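PDB 3FCG: F1 capsule-anchoring protein from Yersinia pestis, which probably assembles and secretes fibres of the Caf1 (F1) capsular antigen across the outer membrane as an usher. Local coordinates for residues Q26-V31 / I65-D70. Residues are numbered along the deposited sequence; the frame is centred on the assembly and turned at random.
Sequences QARVEV and IIHESD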
ATOM      1  N   GLN A  26       2.341 -15.602  17.747  1.00 52.15           N
ATOM      2  CA  GLN A  26       2.947 -15.200  16.484  1.00 52.14           C
ATOM      3  C   GLN A  26       2.625 -16.284  15.459  1.00 52.03           C
ATOM      4  O   GLN A  26       2.956 -17.457  15.656  1.00 52.09           O
ATOM      5  CB  GLN A  26       4.455 -14.945  16.622  1.00 52.17           C
ATOM      6  CG  GLN A  26       5.290 -16.096  17.181  1.00 52.44           C
ATOM      7  CD  GLN A  26       6.727 -15.690  17.484  1.00 52.92           C
ATOM      8  OE1 GLN A  26       7.137 -14.554  17.230  1.00 52.95           O
ATOM      9  NE2 GLN A  26       7.499 -16.622  18.035  1.00 53.11           N
ATOM     10  N   ALA A  27       1.955 -15.889  14.378  1.00 51.82           N
ATOM     11  CA  ALA A  27       1.294 -16.852  13.504  1.00 51.60           C
ATOM     12  C   ALA A  27       1.561 -16.664  12.010  1.00 51.47           C
ATOM     13  O   ALA A  27       2.220 -15.708  11.594  1.00 51.47           O
ATOM     14  CB  ALA A  27      -0.208 -16.838  13.779  1.00 51.62           C
ATOM     15  N   ARG A  28       1.047 -17.607  11.223  1.00 51.28           N
ATOM     16  CA  ARG A  28       1.049 -17.531   9.768  1.00 51.07           C
ATOM     17  C   ARG A  28      -0.377 -17.295   9.289  1.00 51.04           C
ATOM     18  O   ARG A  28      -1.260 -18.124   9.523  1.00 51.12           O
ATOM     19  CB  ARG A  28       1.595 -18.827   9.166  1.00 51.00           C
ATOM     20  CG  ARG A  28       1.424 -18.940   7.655  1.00 50.75           C
ATOM     21  CD  ARG A  28       2.135 -20.161   7.107  1.00 50.30           C
ATOM     22  NE  ARG A  28       1.405 -21.407   7.332  1.00 49.91           N
ATOM     23  CZ  ARG A  28       0.627 -22.001   6.430  1.00 49.67           C
ATOM     24  NH1 ARG A  28       0.459 -21.471   5.225  1.00 49.66           N
ATOM     25  NH2 ARG A  28       0.014 -23.135   6.734  1.00 49.64           N
ATOM     26  N   VAL A  29      -0.599 -16.166   8.621  1.00 50.91           N
ATOM     27  CA  VAL A  29      -1.925 -15.842   8.098  1.00 50.78           C
ATOM     28  C   VAL A  29      -2.018 -16.164   6.609  1.00 50.67           C
ATOM     29  O   VAL A  29      -1.338 -15.555   5.782  1.00 50.61           O
ATOM     30  CB  VAL A  29      -2.321 -14.369   8.358  1.00 50.79           C
ATOM     31  CG1 VAL A  29      -3.788 -14.154   8.023  1.00 50.76           C
ATOM     32  CG2 VAL A  29      -2.064 -13.991   9.808  1.00 50.88           C
ATOM     33  N   GLU A  30      -2.868 -17.133   6.288  1.00 50.66           N
ATOM     34  CA  GLU A  30      -3.075 -17.578   4.917  1.00 50.69           C
ATOM     35  C   GLU A  30      -4.403 -17.046   4.383  1.00 50.78           C
ATOM     36  O   GLU A  30      -5.416 -17.068   5.088  1.00 50.77           O
ATOM     37  CB  GLU A  30      -3.053 -19.106   4.859  1.00 50.63           C
ATOM     38  CG  GLU A  30      -3.110 -19.697   3.457  1.00 50.68           C
ATOM     39  CD  GLU A  30      -3.129 -21.214   3.457  1.00 50.80           C
ATOM     40  OE1 GLU A  30      -3.359 -21.814   4.529  1.00 50.95           O
ATOM     41  OE2 GLU A  30      -2.912 -21.812   2.383  1.00 51.15           O
ATOM     42  N   VAL A  31      -4.387 -16.565   3.142  1.00 50.91           N
ATOM     43  CA  VAL A  31      -5.598 -16.077   2.485  1.00 51.10           C
ATOM     44  C   VAL A  31      -5.911 -16.934   1.260  1.00 51.34           C
ATOM     45  O   VAL A  31      -5.117 -17.013   0.321  1.00 51.38           O
ATOM     46  CB  VAL A  31      -5.494 -14.573   2.105  1.00 51.06           C
ATOM     47  CG1 VAL A  31      -6.725 -14.116   1.339  1.00 50.92           C
ATOM     48  CG2 VAL A  31      -5.307 -13.712   3.349  1.00 50.94           C
ATOM     49  N   ILE A  65      -7.183 -18.263   7.201  1.00 47.71           N
ATOM     50  CA  ILE A  65      -6.762 -19.182   8.255  1.00 47.69           C
ATOM     51  C   ILE A  65      -5.599 -18.574   9.018  1.00 47.79           C
ATOM     52  O   ILE A  65      -4.589 -18.191   8.423  1.00 47.81           O
ATOM     53  CB  ILE A  65      -6.318 -20.561   7.704  1.00 47.61           C
ATOM     54  CG1 ILE A  65      -7.281 -21.062   6.623  1.00 47.41           C
ATOM     55  CG2 ILE A  65      -6.190 -21.577   8.844  1.00 47.43           C
ATOM     56  CD1 ILE A  65      -6.694 -22.143   5.740  1.00 47.27           C
ATOM     57  N   ILE A  66      -5.748 -18.481  10.336  1.00 47.95           N
ATOM     58  CA  ILE A  66      -4.659 -18.035  11.194  1.00 48.14           C
ATOM     59  C   ILE A  66      -4.024 -19.247  11.875  1.00 48.31           C
ATOM     60  O   ILE A  66      -4.532 -19.742  12.881  1.00 48.28           O
ATOM     61  CB  ILE A  66      -5.121 -16.974  12.226  1.00 48.10           C
ATOM     62  CG1 ILE A  66      -5.853 -15.825  11.521  1.00 48.12           C
ATOM     63  CG2 ILE A  66      -3.924 -16.438  13.011  1.00 48.14           C
ATOM     64  CD1 ILE A  66      -6.585 -14.870  12.453  1.00 48.19           C
ATOM     65  N   HIS A  67      -2.925 -19.729  11.294  1.00 48.66           N
ATOM     66  CA  HIS A  67      -2.163 -20.852  11.846  1.00 48.95           C
ATOM     67  C   HIS A  67      -1.327 -20.374  13.027  1.00 49.36           C
ATOM     68  O   HIS A  67      -0.287 -19.741  12.837  1.00 49.49           O
ATOM     69  CB  HIS A  67      -1.233 -21.459  10.791  1.00 48.77           C
ATOM     70  CG  HIS A  67      -1.910 -21.800   9.501  1.00 48.33           C
ATOM     71  ND1 HIS A  67      -2.407 -23.056   9.232  1.00 47.98           N
ATOM     72  CD2 HIS A  67      -2.159 -21.051   8.401  1.00 47.95           C
ATOM     73  CE1 HIS A  67      -2.941 -23.065   8.023  1.00 47.85           C
ATOM     74  NE2 HIS A  67      -2.802 -21.861   7.497  1.00 47.91           N
ATOM     75  N   GLU A  68      -1.784 -20.676  14.239  1.00 49.77           N
ATOM     76  CA  GLU A  68      -1.093 -20.244  15.454  1.00 50.18           C
ATOM     77  C   GLU A  68       0.065 -21.187  15.803  1.00 50.47           C
ATOM     78  O   GLU A  68       0.158 -22.296  15.264  1.00 50.46           O
ATOM     79  CB  GLU A  68      -2.078 -20.126  16.624  1.00 50.25           C
ATOM     80  CG  GLU A  68      -3.282 -19.206  16.370  1.00 50.40           C
ATOM     81  CD  GLU A  68      -2.965 -17.717  16.500  1.00 50.71           C
ATOM     82  OE1 GLU A  68      -3.899 -16.901  16.348  1.00 50.75           O
ATOM     83  OE2 GLU A  68      -1.797 -17.354  16.758  1.00 51.00           O
ATOM     84  N   SER A  69       0.936 -20.735  16.709  1.00 50.81           N
ATOM     85  CA  SER A  69       2.160 -21.455  17.088  1.00 51.10           C
ATOM     86  C   SER A  69       1.920 -22.851  17.664  1.00 51.33           C
ATOM     87  O   SER A  69       2.729 -23.758  17.461  1.00 51.35           O
ATOM     88  CB  SER A  69       2.972 -20.631  18.090  1.00 51.06           C
ATOM     89  OG  SER A  69       3.335 -19.374  17.549  1.00 51.25           O
ATOM     90  N   ASP A  70       0.808 -23.014  18.377  1.00 51.63           N
ATOM     91  CA  ASP A  70       0.491 -24.270  19.057  1.00 51.90           C
ATOM     92  C   ASP A  70      -0.256 -25.285  18.182  1.00 52.05           C
ATOM     93  O   ASP A  70      -0.675 -26.342  18.668  1.00 52.09           O
ATOM     94  CB  ASP A  70      -0.286 -23.992  20.349  1.00 51.97           C
ATOM     95  CG  ASP A  70      -1.320 -22.890  20.189  1.00 52.05           C
ATOM     96  OD1 ASP A  70      -1.926 -22.785  19.100  1.00 52.11           O
ATOM     97  OD2 ASP A  70      -1.522 -22.131  21.161  1.00 52.09           O
TER
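Arg28 carries CG anti to its backbone N (chi1 170°), whereas His67 carries CG anti to its carbonyl carbon (chi1 -51°), and from neighbouring antiparallel strands the two side chains run side by side, pointing the same way. A bend at chi3 of Arg28 brings NE round beside the ring, and the guanidinium beyond it lies flat on the imidazole, centres 3.7 Å apart and planes at 16°. Arg28 NH2 sits above the ring centre, and Ile65 CG2 covers the opposite face toward the rim. The same ring is held at its edge: His67 NE2 donates to Glu30 OE1 over 3.0 Å, nearly in the imidazole plane and on the anti side of the carboxylate, which Glu30 brings there on a fully extended chain. Beneath this cluster, Arg28–His67 and Glu30–Ile65 are antiparallel hydrogen-bonded pairs, each with two backbone bonds, and Val29–Ile66 between them is a non-hydrogen-bonded pair. Val29 and Ile66 face the other way, onto Phe48 of strand 46-50 in the buried interior. Where strand 60-67 ends, Ser69 OG donates to Gln26 O at 2.7 Å, and the Glu68 carboxylate turns back to Thr25 OG1 and the Arg24 backbone. This is the centre of a four-stranded antiparallel sheet, flanked by strands 37-43 and 73-80, in a domain likened to a Caf1 subunit. Arg28 NH1 is also hydrogen-bonded to Asn40 OD1, so the arginine bridges three strands. Stacked cation on one face and carboxylate at NE2 together fix the rotation of the imidazole; their opposite charges would probably pull its ionisation in opposite directions.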